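Side-chain contacts in putative oxidoreductase (Bacteroides fragilis NCTC 9343, PDB 3FHL), which probably catalyses a nucleotide-dependent oxidation or reduction, as a member of the Gfo/Idh/MocA family with an NAD-binding Rossmann fold and a C-terminal alpha/beta domain: residues F310-N313 and I314-H317; P97-T101 and T102-E106; S52-S56 and F57-T61; K232-Y235 and L236-E239; P271-P274 and N275-E278. One frame throughout, in Å; residues are numbered along the deposited sequence.

Overall arrangement
The five contacts are all local and none touches another. Contacts 2 and 3 belong to the NAD-binding Rossmann fold: contact 3 runs from the edge strand 52-54 into helix 58-61, contact 2 lies just after strand 91-95, and their centres are about 24 Å apart. Contact 1, on helix 309-320, comes late in the chain yet packs on strands 68-71 and 91-95 of the same parallel sheet, its centre about 23 Å from those of contacts 2 and 3. Contact 5 is its closest neighbour, about 18 Å away between centres, and both touch F24 of helix 15-27. Contact 4, about 42 Å from contact 3 between centres, lies in the large mixed sheet at the interface with the second subunit.

Contact 1: F310-N313 and I314-H317; sequences FYQN and IYEH
With CG of F310 turned anti to its own backbone N (chi1 174°) and CG1 of I314 turned anti to its carbonyl carbon (chi1 -74°), the ring and the methyl branch one helical turn apart are brought together. I314 was modelled in two conformers; in the one described, its CD1 lies 3.4 Å from CE2 of F310 and 4.2 Å from CD1 of Y311, oblique to both rings, so this packing holds for that copy alone. Flat rings and a slim branched chain suit this face of helix 309-320, which packs on strands 68-71 and 91-95; the Y311 hydroxyl bonds H21. The next side of the helix is polar. Q312 bends at chi2 (66°) and its NE2 gives a hydrogen bond to OE2 of E316, 3.3 Å away, on the anti side of the carboxylate, with the two planes nearly perpendicular. A water accepts from ND2 of N313 (2.9 Å) and donates to OE1 of E316 (2.7 Å). N313 is further held by E325 and P323, and OE1 of Q312 by N28. Each carboxylate oxygen of E316 thus has a donor, which probably spreads its negative charge and steadies its rotation.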
loop_
_atom_site.group_PDB
_atom_site.type_symbol
_atom_site.label_atom_id
_atom_site.label_comp_id
_atom_site.label_asym_id
_atom_site.label_seq_id
_atom_site.Cartn_x
_atom_site.Cartn_y
_atom_site.Cartn_z
ATOM N N PHE C 310 -23.760 -14.505 11.789
ATOM C CA PHE C 310 -24.334 -13.287 12.348
ATOM C C PHE C 310 -25.582 -13.622 13.183
ATOM O O PHE C 310 -25.723 -13.156 14.318
ATOM C CB PHE C 310 -24.698 -12.285 11.249
ATOM C CG PHE C 310 -25.422 -11.076 11.763
ATOM C CD1 PHE C 310 -24.720 -10.043 12.380
ATOM C CD2 PHE C 310 -26.812 -10.980 11.664
ATOM C CE1 PHE C 310 -25.378 -8.922 12.863
ATOM C CE2 PHE C 310 -27.482 -9.853 12.155
ATOM C CZ PHE C 310 -26.763 -8.829 12.754
ATOM N N TYR C 311 -26.456 -14.430 12.591
ATOM C CA TYR C 311 -27.702 -14.880 13.213
ATOM C C TYR C 311 -27.466 -15.910 14.301
ATOM O O TYR C 311 -28.094 -15.846 15.355
ATOM C CB TYR C 311 -28.691 -15.346 12.135
ATOM C CG TYR C 311 -29.281 -14.151 11.427
ATOM C CD1 TYR C 311 -30.183 -13.319 12.093
ATOM C CD2 TYR C 311 -28.905 -13.814 10.119
ATOM C CE1 TYR C 311 -30.717 -12.198 11.484
ATOM C CE2 TYR C 311 -29.427 -12.681 9.498
ATOM C CZ TYR C 311 -30.344 -11.886 10.191
ATOM O OH TYR C 311 -30.884 -10.763 9.619
ATOM N N GLN C 312 -26.502 -16.808 14.091
ATOM C CA GLN C 312 -26.149 -17.759 15.125
ATOM C C GLN C 312 -25.676 -17.018 16.377
ATOM O O GLN C 312 -26.054 -17.380 17.495
ATOM C CB GLN C 312 -25.097 -18.767 14.641
ATOM C CG GLN C 312 -24.730 -19.868 15.668
ATOM C CD GLN C 312 -25.888 -20.828 15.996
ATOM O OE1 GLN C 312 -26.913 -20.860 15.308
ATOM N NE2 GLN C 312 -25.717 -21.616 17.060
ATOM N N ASN C 313 -24.893 -15.957 16.186
ATOM C CA ASN C 313 -24.472 -15.136 17.312
ATOM C C ASN C 313 -25.632 -14.446 18.030
ATOM O O ASN C 313 -25.635 -14.362 19.259
ATOM C CB ASN C 313 -23.421 -14.104 16.898
ATOM C CG ASN C 313 -23.041 -13.180 18.045
ATOM O OD1 ASN C 313 -23.288 -11.981 17.990
ATOM N ND2 ASN C 313 -22.477 -13.751 19.109
ATOM N N ILE C 314 -26.598 -13.946 17.260
ATOM C CA ILE C 314 -27.776 -13.301 17.834
ATOM C C ILE C 314 -28.548 -14.288 18.708
ATOM O O ILE C 314 -28.952 -13.949 19.838
ATOM C CB ILE C 314 -28.667 -12.690 16.740
ATOM C CG1 ILE C 314 -28.005 -11.430 16.204
ATOM C CG2 ILE C 314 -30.092 -12.369 17.263
ATOM C CD1 ILE C 314 -28.813 -10.753 15.183
ATOM N N TYR C 315 -28.697 -15.511 18.210
ATOM C CA TYR C 315 -29.357 -16.568 18.960
ATOM C C TYR C 315 -28.631 -16.859 20.270
ATOM O O TYR C 315 -29.258 -16.895 21.329
ATOM C CB TYR C 315 -29.513 -17.842 18.122
ATOM C CG TYR C 315 -29.739 -19.080 18.976
ATOM C CD1 TYR C 315 -30.980 -19.322 19.585
ATOM C CD2 TYR C 315 -28.703 -19.987 19.202
ATOM C CE1 TYR C 315 -31.184 -20.456 20.374
ATOM C CE2 TYR C 315 -28.892 -21.106 20.005
ATOM C CZ TYR C 315 -30.128 -21.333 20.585
ATOM O OH TYR C 315 -30.298 -22.449 21.370
ATOM N N GLU C 316 -27.316 -17.050 20.193
ATOM C CA GLU C 316 -26.496 -17.348 21.374
ATOM C C GLU C 316 -26.516 -16.224 22.400
ATOM O O GLU C 316 -26.452 -16.468 23.589
ATOM C CB GLU C 316 -25.069 -17.727 20.973
ATOM C CG GLU C 316 -25.026 -19.081 20.286
ATOM C CD GLU C 316 -23.630 -19.595 20.028
ATOM O OE1 GLU C 316 -22.659 -19.040 20.586
ATOM O OE2 GLU C 316 -23.516 -20.573 19.256
ATOM N N HIS C 317 -26.658 -14.998 21.926
ATOM C CA HIS C 317 -26.796 -13.848 22.787
ATOM C C HIS C 317 -28.145 -13.807 23.502
ATOM O O HIS C 317 -28.194 -13.659 24.723
ATOM C CB HIS C 317 -26.612 -12.570 21.976
ATOM C CG HIS C 317 -26.838 -11.319 22.765
ATOM N ND1 HIS C 317 -26.062 -10.973 23.850
ATOM C CD2 HIS C 317 -27.745 -10.328 22.619
ATOM C CE1 HIS C 317 -26.480 -9.816 24.336
ATOM N NE2 HIS C 317 -27.499 -9.402 23.605
HETATM O O HOH W 1 -21.927 -16.578 19.624
#

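Contact 2: P97-T101 and T102-E106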
loop_
_atom_site.group_PDB
_atom_site.type_symbol
_atom_site.label_atom_id
_atom_site.label_comp_id
_atom_site.label_asym_id
_atom_site.label_seq_id
_atom_site.Cartn_x
_atom_site.Cartn_y
_atom_site.Cartn_z
ATOM N N PRO C 97 -26.900 2.208 6.408
ATOM C CA PRO C 97 -26.470 3.116 7.480
ATOM C C PRO C 97 -27.373 3.037 8.714
ATOM O O PRO C 97 -28.600 3.115 8.593
ATOM C CB PRO C 97 -26.558 4.509 6.833
ATOM C CG PRO C 97 -26.996 4.278 5.400
ATOM C CD PRO C 97 -27.619 2.931 5.351
ATOM N N PHE C 98 -26.744 2.843 9.873
ATOM C CA PHE C 98 -27.420 2.744 11.169
ATOM C C PHE C 98 -28.372 3.923 11.370
ATOM O O PHE C 98 -29.583 3.729 11.480
ATOM C CB PHE C 98 -26.356 2.644 12.280
ATOM C CG PHE C 98 -26.894 2.647 13.699
ATOM C CD1 PHE C 98 -28.081 1.999 14.043
ATOM C CD2 PHE C 98 -26.163 3.265 14.709
ATOM C CE1 PHE C 98 -28.542 2.014 15.353
ATOM C CE2 PHE C 98 -26.610 3.269 16.019
ATOM C CZ PHE C 98 -27.799 2.650 16.345
ATOM N N THR C 99 -27.825 5.136 11.404
ATOM C CA THR C 99 -28.636 6.349 11.492
ATOM C C THR C 99 -28.047 7.420 10.588
ATOM O O THR C 99 -26.911 7.289 10.117
ATOM C CB THR C 99 -28.674 6.922 12.915
ATOM O OG1 THR C 99 -27.340 6.997 13.433
ATOM C CG2 THR C 99 -29.525 6.066 13.836
ATOM N N SER C 100 -28.813 8.485 10.358
ATOM C CA SER C 100 -28.325 9.605 9.561
ATOM C C SER C 100 -27.300 10.440 10.330
ATOM O O SER C 100 -26.397 11.011 9.725
ATOM C CB SER C 100 -29.483 10.469 9.049
ATOM O OG SER C 100 -30.129 11.151 10.105
ATOM N N THR C 101 -27.434 10.497 11.657
ATOM C CA THR C 101 -26.468 11.213 12.512
ATOM C C THR C 101 -25.994 10.371 13.696
ATOM O O THR C 101 -26.672 9.433 14.111
ATOM C CB THR C 101 -27.023 12.573 13.071
ATOM O OG1 THR C 101 -27.848 12.337 14.220
ATOM C CG2 THR C 101 -27.808 13.363 12.013
ATOM N N THR C 102 -24.831 10.736 14.237
ATOM C CA THR C 102 -24.229 10.089 15.409
ATOM C C THR C 102 -25.077 10.258 16.676
ATOM O O THR C 102 -25.207 9.320 17.471
ATOM C CB THR C 102 -22.790 10.615 15.649
ATOM O OG1 THR C 102 -21.981 10.306 14.507
ATOM C CG2 THR C 102 -22.146 9.987 16.894
ATOM N N LYS C 103 -25.660 11.446 16.836
ATOM C CA LYS C 103 -26.536 11.769 17.964
ATOM C C LYS C 103 -27.778 10.863 18.014
ATOM O O LYS C 103 -28.184 10.425 19.088
ATOM C CB LYS C 103 -26.951 13.241 17.882
ATOM C CG LYS C 103 -27.533 13.820 19.159
ATOM C CD LYS C 103 -27.838 15.303 18.978
ATOM C CE LYS C 103 -28.344 15.941 20.267
ATOM N NZ LYS C 103 -28.523 17.419 20.118
ATOM N N GLN C 104 -28.357 10.594 16.842
ATOM C CA GLN C 104 -29.482 9.672 16.681
ATOM C C GLN C 104 -29.095 8.240 17.057
ATOM O O GLN C 104 -29.873 7.515 17.685
ATOM C CB GLN C 104 -29.944 9.686 15.233
ATOM C CG GLN C 104 -30.806 10.874 14.821
ATOM C CD GLN C 104 -31.201 10.788 13.357
ATOM O OE1 GLN C 104 -30.589 10.049 12.580
ATOM N NE2 GLN C 104 -32.224 11.532 12.973
ATOM N N GLY C 105 -27.890 7.844 16.655
ATOM C CA GLY C 105 -27.335 6.544 16.989
ATOM C C GLY C 105 -27.098 6.375 18.474
ATOM O O GLY C 105 -27.473 5.349 19.054
ATOM N N GLU C 106 -26.502 7.384 19.101
ATOM C CA GLU C 106 -26.303 7.367 20.559
ATOM C C GLU C 106 -27.639 7.304 21.315
ATOM O O GLU C 106 -27.738 6.629 22.343
ATOM C CB GLU C 106 -25.464 8.561 21.024
ATOM C CG GLU C 106 -24.006 8.488 20.563
ATOM C CD GLU C 106 -23.172 9.709 20.932
ATOM O OE1 GLU C 106 -23.728 10.830 21.005
ATOM O OE2 GLU C 106 -21.949 9.541 21.133
#
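The chain leaves an extended T101 (phi -131°, psi 158°) and turns at once into helix 102-115, whose first backbone bond here runs from G105 N to T101 O. Across this turn T101 and Q104 meet at about a right angle. OG1 of T101 sits between its backbone N and carbonyl carbon (chi1 81°), from where it accepts from Q104 N at 3.2 Å in a fairly straight bond. The side chain of Q104 runs back the other way, extended beyond CG, and its OE1 takes the hydroxyl of S100 at 2.7 Å, with OG standing above the plane of the amide carbonyl. Weak bonds from S100 N and T101 N converge on the same oxygen. This reciprocal pattern is a capping box, with T101 as the N-cap: a short hydroxyl serves the helix's early N-H, while the longer glutamine reaches back to the N-H groups before it. The helix follows strand 91-95 of the Rossmann sheet. Beneath the cap, OG1 of T99 donates to T101 O at 2.6 Å, and G105 N approaches that oxygen from the opposite face of the carbonyl plane. G105 lets the helix come close to the ring of F98, whose CE2 is 3.5 Å from G105 CA; helix 328-347 and strand 119-122 also pack on that ring, while Y79 touches T99 and Q104.

Contact 3: S52-S56 and F57-T61; sequences SIVRS and FKELT
The side chains of V54 and E59 run antiparallel, flank to flank, so that the aliphatic part and the carboxylate of the glutamate both lie along the valine. CB of V54 is 3.8 Å from OE1 of E59 and 3.9 Å from CB of E59, while CG2 of V54 touches CD2 of L60 at 4.0 Å. Reaching back from the helix, E59 keeps its chain extended beyond CG (chi2 170°) and brings OE2 to S56. There OG of S56, placed between its backbone N and carbonyl carbon (chi1 68°), donates over 2.9 Å to the anti lone pair of OE2. A weak bond from R55 N reaches the same oxygen, and a water donates to OE1 at 2.6 Å. The small serine suits the turn because its hydroxyl lies close to the backbone; glutamate suits the other end because its two oxygens can serve separate donors. The guanidinium of R55 leads away, to a salt bridge with E42 and the carbonyls of E38 and K41. Strand 52-54, at one edge of the parallel Rossmann sheet, pairs with strand 31-37; V54 and L60 both pack on V37 of that strand, L60 also meets I69 of strand 68-71, and F57 stacks on Y81 of helix 78-87.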
loop_
_atom_site.group_PDB
_atom_site.type_symbol
_atom_site.label_atom_id
_atom_site.label_comp_id
_atom_site.label_asym_id
_atom_site.label_seq_id
_atom_site.Cartn_x
_atom_site.Cartn_y
_atom_site.Cartn_z
ATOM N N SER C 52 -45.422 -14.929 6.633
ATOM C CA SER C 52 -46.615 -14.112 6.432
ATOM C C SER C 52 -46.253 -12.733 5.890
ATOM O O SER C 52 -45.491 -11.997 6.513
ATOM C CB SER C 52 -47.410 -13.976 7.734
ATOM O OG SER C 52 -47.899 -15.236 8.156
ATOM N N ILE C 53 -46.807 -12.388 4.731
ATOM C CA ILE C 53 -46.602 -11.061 4.153
ATOM C C ILE C 53 -47.500 -10.030 4.824
ATOM O O ILE C 53 -48.718 -10.190 4.860
ATOM C CB ILE C 53 -46.797 -11.052 2.608
ATOM C CG1 ILE C 53 -45.642 -11.787 1.931
ATOM C CG2 ILE C 53 -46.875 -9.608 2.065
ATOM C CD1 ILE C 53 -45.990 -12.421 0.592
ATOM N N VAL C 54 -46.888 -8.990 5.379
ATOM C CA VAL C 54 -47.621 -7.823 5.856
ATOM C C VAL C 54 -47.292 -6.616 4.975
ATOM O O VAL C 54 -46.307 -6.633 4.240
ATOM C CB VAL C 54 -47.396 -7.530 7.373
ATOM C CG1 VAL C 54 -47.971 -8.663 8.221
ATOM C CG2 VAL C 54 -45.927 -7.298 7.707
ATOM N N ARG C 55 -48.132 -5.586 5.037
ATOM C CA ARG C 55 -48.046 -4.462 4.115
ATOM C C ARG C 55 -47.364 -3.231 4.699
ATOM O O ARG C 55 -47.084 -2.274 3.978
ATOM C CB ARG C 55 -49.449 -4.079 3.601
ATOM C CG ARG C 55 -50.156 -5.135 2.744
ATOM C CD ARG C 55 -49.311 -5.542 1.564
ATOM N NE ARG C 55 -49.894 -6.631 0.783
ATOM C CZ ARG C 55 -49.225 -7.344 -0.125
ATOM N NH1 ARG C 55 -47.942 -7.092 -0.366
ATOM N NH2 ARG C 55 -49.835 -8.317 -0.793
ATOM N N SER C 56 -47.112 -3.238 6.005
ATOM C CA SER C 56 -46.477 -2.091 6.639
ATOM C C SER C 56 -45.548 -2.512 7.756
ATOM O O SER C 56 -45.658 -3.626 8.288
ATOM C CB SER C 56 -47.523 -1.100 7.175
ATOM O OG SER C 56 -48.247 -1.653 8.263
ATOM N N PHE C 57 -44.640 -1.599 8.097
ATOM C CA PHE C 57 -43.658 -1.806 9.143
ATOM C C PHE C 57 -44.317 -1.852 10.516
ATOM O O PHE C 57 -43.917 -2.649 11.371
ATOM C CB PHE C 57 -42.591 -0.705 9.111
ATOM C CG PHE C 57 -41.522 -0.874 10.154
ATOM C CD1 PHE C 57 -40.605 -1.916 10.064
ATOM C CD2 PHE C 57 -41.448 -0.010 11.238
ATOM C CE1 PHE C 57 -39.623 -2.076 11.028
ATOM C CE2 PHE C 57 -40.476 -0.172 12.205
ATOM C CZ PHE C 57 -39.562 -1.209 12.101
ATOM N N LYS C 58 -45.321 -1.000 10.715
ATOM C CA LYS C 58 -46.115 -0.959 11.953
ATOM C C LYS C 58 -46.713 -2.332 12.323
ATOM O O LYS C 58 -46.814 -2.674 13.499
ATOM C CB LYS C 58 -47.225 0.095 11.829
ATOM C CG LYS C 58 -47.825 0.547 13.156
ATOM C CD LYS C 58 -49.151 1.290 12.959
ATOM C CE LYS C 58 -48.976 2.806 13.018
ATOM N NZ LYS C 58 -48.762 3.302 14.412
ATOM N N GLU C 59 -47.069 -3.126 11.314
ATOM C CA GLU C 59 -47.563 -4.487 11.525
ATOM C C GLU C 59 -46.505 -5.448 12.080
ATOM O O GLU C 59 -46.843 -6.520 12.597
ATOM C CB GLU C 59 -48.191 -5.039 10.246
ATOM C CG GLU C 59 -49.535 -4.410 9.928
ATOM C CD GLU C 59 -50.040 -4.775 8.553
ATOM O OE1 GLU C 59 -50.664 -5.852 8.403
ATOM O OE2 GLU C 59 -49.820 -3.976 7.621
ATOM N N LEU C 60 -45.230 -5.070 11.983
ATOM C CA LEU C 60 -44.179 -5.808 12.674
ATOM C C LEU C 60 -44.079 -5.352 14.102
ATOM O O LEU C 60 -44.019 -6.179 15.009
ATOM C CB LEU C 60 -42.800 -5.630 12.014
ATOM C CG LEU C 60 -42.575 -6.166 10.610
ATOM C CD1 LEU C 60 -41.077 -6.041 10.246
ATOM C CD2 LEU C 60 -43.048 -7.586 10.505
ATOM N N THR C 61 -44.032 -4.037 14.305
ATOM C CA THR C 61 -43.783 -3.488 15.643
ATOM C C THR C 61 -44.960 -3.730 16.594
ATOM O O THR C 61 -44.776 -3.824 17.811
ATOM C CB THR C 61 -43.445 -1.975 15.623
ATOM O OG1 THR C 61 -44.528 -1.234 15.047
ATOM C CG2 THR C 61 -42.196 -1.709 14.813
HETATM O O HOH W 2 -50.996 -6.590 5.943
#

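Contact 4: K232-Y235 and L236-E239; sequences KASY and LMRE
M237 reaches back over S234 and K232 where strand 228-234, an inner strand of the large mixed sheet in the C-terminal domain, ends in an ST turn built by S234. The methionine chain leaves with CG anti to its carbonyl carbon and stays extended through SD, which carries its methyl group back along the strand. CE of M237 lies 3.7 Å from CB of S234 and equally 3.7 Å from CE of K232, so one flexible, apolar tip covers two residues whose side chains emerge on the same side of the strand. K232 crosses that tip at about a right angle. Its chain bends at chi3 (94°); CE makes the closest approach to the methionine, with NZ just behind it, and the ammonium group makes salt bridges with E241 and with E148 and E150 of the second subunit. A lysine suits the place, offering an apolar stem to the methionine and a charge to three carboxylates, which probably stabilise its protonated form in this buried setting. Contacts of L236 with V147 and of M237 with E148, both of the second subunit, place the turn at the dimer interface. S234 holds its hydroxyl anti to the backbone N (chi1 179°), pointed into the turn. There OG of S234 accepts from L236 N at 3.0 Å, nearly straight at 164°, and also meets, at 2.7 Å, a water that donates to L236 O.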
loop_
_atom_site.group_PDB
_atom_site.type_symbol
_atom_site.label_atom_id
_atom_site.label_comp_id
_atom_site.label_asym_id
_atom_site.label_seq_id
_atom_site.Cartn_x
_atom_site.Cartn_y
_atom_site.Cartn_z
ATOM N N LYS C 232 -6.834 -0.020 2.488
ATOM C CA LYS C 232 -6.842 0.568 1.155
ATOM C C LYS C 232 -7.990 0.073 0.318
ATOM O O LYS C 232 -8.405 -1.072 0.455
ATOM C CB LYS C 232 -5.579 0.160 0.397
ATOM C CG LYS C 232 -4.418 1.080 0.479
ATOM C CD LYS C 232 -3.286 0.594 -0.445
ATOM C CE LYS C 232 -3.329 1.254 -1.810
ATOM N NZ LYS C 232 -2.030 0.999 -2.537
ATOM N N ALA C 233 -8.462 0.926 -0.584
ATOM C CA ALA C 233 -9.330 0.475 -1.675
ATOM C C ALA C 233 -9.202 1.403 -2.858
ATOM O O ALA C 233 -8.894 2.578 -2.689
ATOM C CB ALA C 233 -10.790 0.388 -1.241
ATOM N N SER C 234 -9.467 0.878 -4.054
ATOM C CA SER C 234 -9.344 1.665 -5.268
ATOM C C SER C 234 -10.165 1.023 -6.366
ATOM O O SER C 234 -10.284 -0.200 -6.417
ATOM C CB SER C 234 -7.872 1.751 -5.713
ATOM O OG SER C 234 -7.736 2.511 -6.913
ATOM N N TYR C 235 -10.716 1.863 -7.235
ATOM C CA TYR C 235 -11.390 1.404 -8.446
ATOM C C TYR C 235 -10.457 1.342 -9.657
ATOM O O TYR C 235 -10.893 1.031 -10.762
ATOM C CB TYR C 235 -12.595 2.288 -8.755
ATOM C CG TYR C 235 -13.881 1.806 -8.124
ATOM C CD1 TYR C 235 -14.442 0.581 -8.487
ATOM C CD2 TYR C 235 -14.542 2.577 -7.176
ATOM C CE1 TYR C 235 -15.628 0.142 -7.922
ATOM C CE2 TYR C 235 -15.736 2.148 -6.610
ATOM C CZ TYR C 235 -16.266 0.927 -6.978
ATOM O OH TYR C 235 -17.441 0.499 -6.400
ATOM N N LEU C 236 -9.174 1.622 -9.450
ATOM C CA LEU C 236 -8.201 1.501 -10.536
ATOM C C LEU C 236 -7.004 0.652 -10.144
ATOM O O LEU C 236 -5.904 1.169 -9.911
ATOM C CB LEU C 236 -7.766 2.889 -11.017
ATOM C CG LEU C 236 -8.779 3.682 -11.851
ATOM C CD1 LEU C 236 -8.153 5.040 -12.198
ATOM C CD2 LEU C 236 -9.204 2.912 -13.120
ATOM N N MET C 237 -7.248 -0.647 -10.005
ATOM C CA MET C 237 -6.207 -1.631 -9.726
ATOM C C MET C 237 -6.470 -2.822 -10.634
ATOM O O MET C 237 -6.988 -3.858 -10.185
ATOM C CB MET C 237 -6.190 -2.092 -8.252
ATOM C CG MET C 237 -5.805 -1.060 -7.216
ATOM S SD MET C 237 -5.654 -1.720 -5.531
ATOM C CE MET C 237 -4.931 -0.313 -4.707
ATOM N N ARG C 238 -6.128 -2.670 -11.915
ATOM C CA ARG C 238 -6.366 -3.727 -12.907
ATOM C C ARG C 238 -5.744 -5.044 -12.502
ATOM O O ARG C 238 -6.349 -6.103 -12.670
ATOM C CB ARG C 238 -5.935 -3.325 -14.327
ATOM C CG ARG C 238 -6.583 -4.242 -15.365
ATOM C CD ARG C 238 -6.598 -3.682 -16.750
ATOM N NE ARG C 238 -7.612 -4.362 -17.547
ATOM C CZ ARG C 238 -8.088 -3.927 -18.711
ATOM N NH1 ARG C 238 -7.644 -2.801 -19.247
ATOM N NH2 ARG C 238 -9.025 -4.622 -19.342
ATOM N N GLU C 239 -4.532 -4.977 -11.959
ATOM C CA GLU C 239 -3.951 -6.126 -11.314
ATOM C C GLU C 239 -4.082 -5.883 -9.813
ATOM O O GLU C 239 -3.558 -4.907 -9.277
ATOM C CB GLU C 239 -2.501 -6.326 -11.732
ATOM C CG GLU C 239 -1.820 -7.523 -11.067
ATOM C CD GLU C 239 -2.372 -8.871 -11.520
ATOM O OE1 GLU C 239 -3.060 -8.948 -12.570
ATOM O OE2 GLU C 239 -2.087 -9.859 -10.814
HETATM O O HOH W 3 -5.085 2.613 -7.582
#

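Contact 5: P271-P274 and N275-E278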
loop_
_atom_site.group_PDB
_atom_site.type_symbol
_atom_site.label_atom_id
_atom_site.label_comp_id
_atom_site.label_asym_id
_atom_site.label_seq_id
_atom_site.Cartn_x
_atom_site.Cartn_y
_atom_site.Cartn_z
ATOM N N PRO C 271 -28.060 -21.415 1.389
ATOM C CA PRO C 271 -26.854 -21.542 2.208
ATOM C C PRO C 271 -26.742 -22.745 3.152
ATOM O O PRO C 271 -25.758 -22.834 3.896
ATOM C CB PRO C 271 -26.809 -20.219 2.984
ATOM C CG PRO C 271 -28.200 -19.717 2.997
ATOM C CD PRO C 271 -28.911 -20.284 1.799
ATOM N N GLU C 272 -27.682 -23.686 3.107
ATOM C CA GLU C 272 -27.673 -24.785 4.095
ATOM C C GLU C 272 -26.500 -25.803 4.019
ATOM O O GLU C 272 -26.108 -26.378 5.043
ATOM C CB GLU C 272 -29.031 -25.509 4.137
ATOM C CG GLU C 272 -29.430 -25.916 5.559
ATOM C CD GLU C 272 -30.884 -26.348 5.691
ATOM O OE1 GLU C 272 -31.776 -25.720 5.065
ATOM O OE2 GLU C 272 -31.133 -27.318 6.442
ATOM N N ARG C 273 -25.920 -25.970 2.833
ATOM C CA ARG C 273 -25.086 -27.135 2.511
ATOM C C ARG C 273 -23.718 -27.212 3.224
ATOM O O ARG C 273 -23.189 -26.190 3.649
ATOM C CB ARG C 273 -24.929 -27.235 0.994
ATOM C CG ARG C 273 -24.299 -26.043 0.366
ATOM C CD ARG C 273 -24.254 -26.201 -1.129
ATOM N NE ARG C 273 -23.313 -25.244 -1.690
ATOM C CZ ARG C 273 -23.644 -24.242 -2.491
ATOM N NH1 ARG C 273 -22.693 -23.430 -2.933
ATOM N NH2 ARG C 273 -24.909 -24.058 -2.859
ATOM N N PRO C 274 -23.171 -28.438 3.395
ATOM C CA PRO C 274 -21.872 -28.676 4.030
ATOM C C PRO C 274 -20.682 -27.870 3.493
ATOM O O PRO C 274 -19.808 -27.488 4.278
ATOM C CB PRO C 274 -21.638 -30.170 3.775
ATOM C CG PRO C 274 -23.004 -30.740 3.767
ATOM C CD PRO C 274 -23.829 -29.719 3.047
ATOM N N ASN C 275 -20.634 -27.623 2.183
ATOM C CA ASN C 275 -19.498 -26.896 1.593
ATOM C C ASN C 275 -19.695 -25.373 1.499
ATOM O O ASN C 275 -18.937 -24.695 0.807
ATOM C CB ASN C 275 -19.107 -27.497 0.223
ATOM C CG ASN C 275 -20.078 -27.120 -0.888
ATOM O OD1 ASN C 275 -21.008 -26.345 -0.677
ATOM N ND2 ASN C 275 -19.856 -27.663 -2.088
ATOM N N TRP C 276 -20.721 -24.841 2.171
ATOM C CA TRP C 276 -21.024 -23.414 2.089
ATOM C C TRP C 276 -19.867 -22.533 2.591
ATOM O O TRP C 276 -19.318 -22.787 3.657
ATOM C CB TRP C 276 -22.281 -23.066 2.873
ATOM C CG TRP C 276 -22.628 -21.636 2.716
ATOM C CD1 TRP C 276 -22.372 -20.627 3.598
ATOM C CD2 TRP C 276 -23.257 -21.029 1.573
ATOM N NE1 TRP C 276 -22.815 -19.426 3.074
ATOM C CE2 TRP C 276 -23.360 -19.650 1.837
ATOM C CE3 TRP C 276 -23.731 -21.524 0.351
ATOM C CZ2 TRP C 276 -23.937 -18.753 0.930
ATOM C CZ3 TRP C 276 -24.308 -20.637 -0.547
ATOM C CH2 TRP C 276 -24.414 -19.270 -0.249
ATOM N N GLY C 277 -19.517 -21.518 1.803
ATOM C CA GLY C 277 -18.446 -20.573 2.153
ATOM C C GLY C 277 -17.034 -21.083 1.905
ATOM O O GLY C 277 -16.053 -20.359 2.133
ATOM N N GLU C 278 -16.917 -22.328 1.441
ATOM C CA GLU C 278 -15.600 -22.914 1.193
ATOM C C GLU C 278 -14.910 -22.266 -0.006
ATOM O O GLU C 278 -15.569 -21.810 -0.959
ATOM C CB GLU C 278 -15.676 -24.438 1.008
ATOM C CG GLU C 278 -15.924 -25.221 2.300
ATOM C CD GLU C 278 -15.825 -26.741 2.127
ATOM O OE1 GLU C 278 -15.708 -27.227 0.977
ATOM O OE2 GLU C 278 -15.873 -27.447 3.156
HETATM O O HOH W 4 -18.776 -25.057 5.197
#
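W276 lies against R273 and P271 in a loop folded by two successive beta turns, type I from R273 to W276 and type II from N275 to E278. The indole is the broad surface of the contact. R273 meets its edge, the guanidinium turned 68° from the ring plane so that CE3 of W276 lies over the guanidinium face, 3.9 Å from CZ of R273. NH1 of R273 has a salt bridge with E269, and the indole NE1 bonds Q261 of helix 261-266, which also packs on the ring. P271 covers one face of the indole in a CH-pi contact: its CA stands 3.7 Å from the centroid of the six-membered ring, almost on the ring normal, and CB of P271 is 3.7 Å from CE2 of W276. Proline suits this position, presenting a rigid set of C-H groups to a flat ring. G277, at positive phi, occupies the third position of the second turn. N275 holds the arginine from the other side of the first turn; its CG lies between the backbone N and the carbonyl carbon (chi1 75°), which swings the amide back toward R273. OD1 of N275 accepts from NE of R273 at 2.7 Å: NE lies in the carbonyl plane of N275, and OD1 in the guanidinium plane of R273.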